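Local coordinates for protein CEL44C (Paenibacillus polymyxa, PDB 2YIH) that hydrolyses internal beta-1,4-glucosidic bonds of xyloglucan and related glucans as a family 44 glycoside hydrolase with a calcium-binding catalytic barrel domain, at residues A[53-59]-A[85-91]. The protein carries 8 engineered substitutions. Residue numbers count along the deposited sequence, not the author numbering.
Sequences YNWENNM and CEKPGAV. With CA (calcium ion), chain C.
Three separate apolar patches are set around the N58 carboxamide in this junction of two loops: Y53 CE1 against V91 CB (3.8 Å), W55 CZ3 against P88 CB (3.9 Å) and M59 CE against C85 SG (3.8 Å). W55, with chi1 p, brings its indole to the proline, a rigid apolar partner. P88 begins the central pair of a type II turn, K87 to A90. G89 takes the second central place at phi/psi 80/1, a left-handed conformation easy without a side chain. G89, the N-cap residue of helix 90-102, donates its backbone N-H to W55 O (2.7 Å), setting W55 beside G89 and E56 beside P88 (CA atoms 4.8 and 4.5 Å apart).

N58, itself left-handed (69/9) with chi1 m, uses both ends of its amide: ND2 donates to C85 O (2.8 Å) and K87 O (2.9 Å), while OD1 accepts from V91 N (3.0 Å) and from Y53 OH (2.7 Å). Asparagine suits this place because one short group offers both donor and acceptor. Farther out, a water donates to E56 O (2.8 Å) and E86 O (2.6 Å), and E56 chelates calcium through OE1 (2.4 Å) and OE2 (2.5 Å), with D151, D154 and Y156 completing the protein ligands.

The contact thus ties the loop after helix 48-51 to the start of helix 90-102, in the long connection that joins strand 42-45 to strand 105-110 of the TIM barrel; helix 73-77, disulfide-linked through C75 to C85, packs on Y53, N58 and V91, and strand 156-158 on W55.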
ATOM      1  N   TYR A  53       2.312 -16.983  10.229  1.00  7.49           N
ATOM      2  CA  TYR A  53       2.606 -17.904   9.138  1.00  7.71           C
ATOM      3  C   TYR A  53       3.953 -18.638   9.362  1.00  8.09           C
ATOM      4  O   TYR A  53       4.977 -18.010   9.647  1.00  8.89           O
ATOM      5  CB  TYR A  53       2.629 -17.147   7.783  1.00  7.61           C
ATOM      6  CG  TYR A  53       3.238 -17.960   6.626  1.00  7.66           C
ATOM      7  CD1 TYR A  53       2.508 -19.001   5.997  1.00  7.56           C
ATOM      8  CD2 TYR A  53       4.572 -17.751   6.231  1.00  7.61           C
ATOM      9  CE1 TYR A  53       3.050 -19.729   4.960  1.00  7.36           C
ATOM     10  CE2 TYR A  53       5.123 -18.476   5.193  1.00  7.37           C
ATOM     11  CZ  TYR A  53       4.379 -19.474   4.566  1.00  7.38           C
ATOM     12  OH  TYR A  53       4.991 -20.192   3.549  1.00  7.31           O
ATOM     13  N   ASN A  54       3.891 -19.960   9.283  1.00  7.95           N
ATOM     14  CA  ASN A  54       5.024 -20.852   9.507  1.00  8.53           C
ATOM     15  C   ASN A  54       5.484 -21.333   8.132  1.00  8.51           C
ATOM     16  O   ASN A  54       4.775 -22.071   7.463  1.00  8.71           O
ATOM     17  CB  ASN A  54       4.508 -22.042  10.325  1.00  8.61           C
ATOM     18  CG  ASN A  54       5.581 -23.091  10.580  1.00  8.96           C
ATOM     19  OD1 ASN A  54       6.613 -23.112   9.901  1.00  8.77           O
ATOM     20  ND2 ASN A  54       5.347 -23.969  11.574  1.00  8.90           N
ATOM     21  N   TRP A  55       6.647 -20.880   7.679  1.00  8.90           N
ATOM     22  CA  TRP A  55       7.086 -21.249   6.323  1.00  9.39           C
ATOM     23  C   TRP A  55       7.323 -22.746   6.133  1.00  9.91           C
ATOM     24  O   TRP A  55       7.278 -23.261   4.995  1.00 10.73           O
ATOM     25  CB  TRP A  55       8.333 -20.454   5.940  1.00  9.38           C
ATOM     26  CG  TRP A  55       9.646 -20.993   6.512  1.00  9.67           C
ATOM     27  CD1 TRP A  55      10.175 -20.696   7.746  1.00  9.92           C
ATOM     28  CD2 TRP A  55      10.652 -21.770   5.815  1.00  9.81           C
ATOM     29  NE1 TRP A  55      11.418 -21.301   7.884  1.00  9.43           N
ATOM     30  CE2 TRP A  55      11.725 -21.976   6.723  1.00  9.78           C
ATOM     31  CE3 TRP A  55      10.739 -22.328   4.523  1.00  9.86           C
ATOM     32  CZ2 TRP A  55      12.861 -22.708   6.384  1.00  9.89           C
ATOM     33  CZ3 TRP A  55      11.882 -23.075   4.184  1.00  9.57           C
ATOM     34  CH2 TRP A  55      12.932 -23.242   5.110  1.00  9.72           C
ATOM     35  N   GLU A  56       7.674 -23.440   7.224  1.00  9.72           N
ATOM     36  CA  GLU A  56       8.019 -24.854   7.116  1.00  9.75           C
ATOM     37  C   GLU A  56       6.846 -25.698   6.681  1.00  9.78           C
ATOM     38  O   GLU A  56       7.031 -26.661   5.910  1.00 10.34           O
ATOM     39  CB  GLU A  56       8.615 -25.410   8.425  1.00  9.50           C
ATOM     40  CG  GLU A  56       9.820 -24.601   8.944  1.00  9.95           C
ATOM     41  CD  GLU A  56      10.378 -25.206  10.213  1.00  9.85           C
ATOM     42  OE1 GLU A  56       9.645 -25.963  10.908  1.00 10.34           O
ATOM     43  OE2 GLU A  56      11.549 -24.947  10.513  1.00 10.47           O
ATOM     44  N   ASN A  57       5.652 -25.387   7.191  1.00  9.69           N
ATOM     45  CA  ASN A  57       4.465 -26.191   6.870  1.00 10.16           C
ATOM     46  C   ASN A  57       3.341 -25.402   6.202  1.00  9.71           C
ATOM     47  O   ASN A  57       2.301 -25.962   5.915  1.00  9.61           O
ATOM     48  CB  ASN A  57       3.949 -26.934   8.121  1.00 10.68           C
ATOM     49  CG  ASN A  57       3.486 -25.997   9.242  1.00 11.24           C
ATOM     50  OD1 ASN A  57       3.384 -24.800   9.072  1.00 10.75           O
ATOM     51  ND2 ASN A  57       3.171 -26.571  10.401  1.00 12.36           N
ATOM     52  N   ASN A  58       3.551 -24.087   6.034  1.00  9.11           N
ATOM     53  CA  ASN A  58       2.549 -23.168   5.422  1.00  8.75           C
ATOM     54  C   ASN A  58       1.295 -22.901   6.240  1.00  9.10           C
ATOM     55  O   ASN A  58       0.363 -22.284   5.740  1.00  9.14           O
ATOM     56  CB  ASN A  58       2.175 -23.565   3.989  1.00  9.21           C
ATOM     57  CG  ASN A  58       3.375 -23.604   3.077  1.00  9.60           C
ATOM     58  OD1 ASN A  58       3.969 -22.557   2.763  1.00  9.50           O
ATOM     59  ND2 ASN A  58       3.761 -24.816   2.651  1.00  9.85           N
ATOM     60  N   MET A  59       1.280 -23.350   7.495  1.00  8.82           N
ATOM     61  CA  MET A  59       0.158 -23.087   8.387  1.00  9.21           C
ATOM     62  C   MET A  59       0.197 -21.657   8.894  1.00  8.94           C
ATOM     63  O   MET A  59       1.264 -21.011   8.955  1.00  9.44           O
ATOM     64  CB  MET A  59       0.138 -24.094   9.567  1.00  9.88           C
ATOM     65  CG  MET A  59      -0.018 -25.573   9.102  1.00 10.80           C
ATOM     66  SD  MET A  59      -1.576 -25.815   8.171  1.00 12.98           S
ATOM     67  CE  MET A  59      -0.991 -25.847   6.489  1.00 13.00           C
ATOM     68  N   CYS A  85       0.860 -27.562  -0.626  1.00 14.54           N
ATOM     69  CA  CYS A  85       0.784 -26.985   0.736  1.00 14.73           C
ATOM     70  C   CYS A  85       1.728 -27.704   1.716  1.00 14.72           C
ATOM     71  O   CYS A  85       2.211 -27.111   2.684  1.00 13.34           O
ATOM     72  CB  CYS A  85      -0.681 -26.998   1.243  1.00 14.54           C
ATOM     73  SG  CYS A  85      -0.985 -26.019   2.736  1.00 16.11           S
ATOM     74  N   GLU A  86       2.076 -28.955   1.407  1.00 14.90           N
ATOM     75  CA  GLU A  86       3.058 -29.659   2.232  1.00 15.89           C
ATOM     76  C   GLU A  86       4.514 -29.272   2.001  1.00 14.43           C
ATOM     77  O   GLU A  86       5.385 -29.663   2.805  1.00 14.52           O
ATOM     78  CB  GLU A  86       2.893 -31.197   2.096  1.00 18.03           C
ATOM     79  CG  GLU A  86       1.606 -31.701   2.733  1.00 22.78           C
ATOM     80  CD  GLU A  86       1.171 -33.092   2.251  1.00 27.72           C
ATOM     81  OE1 GLU A  86       1.830 -33.673   1.364  1.00 30.10           O
ATOM     82  OE2 GLU A  86       0.156 -33.600   2.780  1.00 30.66           O
ATOM     83  N   LYS A  87       4.823 -28.540   0.923  1.00 14.09           N
ATOM     84  CA  LYS A  87       6.224 -28.210   0.616  1.00 13.08           C
ATOM     85  C   LYS A  87       6.655 -26.937   1.311  1.00 12.25           C
ATOM     86  O   LYS A  87       5.957 -25.920   1.196  1.00 10.97           O
ATOM     87  CB  LYS A  87       6.426 -28.020  -0.894  1.00 14.50           C
ATOM     88  CG  LYS A  87       6.155 -29.297  -1.697  1.00 16.60           C
ATOM     89  CD  LYS A  87       7.306 -30.301  -1.570  0.50 16.90           C
ATOM     90  CE  LYS A  87       7.400 -31.157  -2.831  0.50 17.80           C
ATOM     91  NZ  LYS A  87       6.075 -31.224  -3.503  0.50 18.05           N
ATOM     92  N   PRO A  88       7.789 -26.979   2.039  1.00 12.04           N
ATOM     93  CA  PRO A  88       8.248 -25.786   2.760  1.00 11.20           C
ATOM     94  C   PRO A  88       8.318 -24.576   1.858  1.00 11.20           C
ATOM     95  O   PRO A  88       8.800 -24.655   0.708  1.00 11.12           O
ATOM     96  CB  PRO A  88       9.649 -26.185   3.254  1.00 11.65           C
ATOM     97  CG  PRO A  88       9.503 -27.676   3.505  1.00 12.33           C
ATOM     98  CD  PRO A  88       8.617 -28.164   2.362  1.00 12.50           C
ATOM     99  N   GLY A  89       7.761 -23.478   2.368  1.00 11.01           N
ATOM    100  CA  GLY A  89       7.863 -22.178   1.725  1.00 10.44           C
ATOM    101  C   GLY A  89       6.893 -21.988   0.563  1.00 10.19           C
ATOM    102  O   GLY A  89       6.902 -20.925  -0.068  1.00  9.31           O
ATOM    103  N   ALA A  90       6.059 -22.995   0.278  1.00  9.81           N
ATOM    104  CA  ALA A  90       5.269 -22.988  -0.980  1.00  9.56           C
ATOM    105  C   ALA A  90       4.295 -21.800  -1.107  1.00  9.08           C
ATOM    106  O   ALA A  90       4.066 -21.297  -2.201  1.00  8.56           O
ATOM    107  CB  ALA A  90       4.539 -24.330  -1.167  1.00 10.14           C
ATOM    108  N   VAL A  91       3.709 -21.338  -0.010  1.00  8.49           N
ATOM    109  CA  VAL A  91       2.836 -20.151  -0.133  1.00  8.65           C
ATOM    110  C   VAL A  91       3.650 -18.955  -0.670  1.00  8.66           C
ATOM    111  O   VAL A  91       3.194 -18.205  -1.567  1.00  8.96           O
ATOM    112  CB  VAL A  91       2.179 -19.762   1.238  1.00  8.77           C
ATOM    113  CG1 VAL A  91       1.613 -18.327   1.213  1.00  9.38           C
ATOM    114  CG2 VAL A  91       1.044 -20.755   1.597  1.00  9.02           C
TER
HETATM  115 CA    CA C1520      11.330 -26.333  12.581  1.00 10.35          CA
HETATM  116  O   HOH W   1       6.060 -29.253   5.326  1.00 18.06           O
HETATM  117  O   HOH W   2      13.769 -26.010  12.562  1.00  8.80           O
HETATM  118  O   HOH W   3       9.285 -27.158  13.497  1.00 10.89           O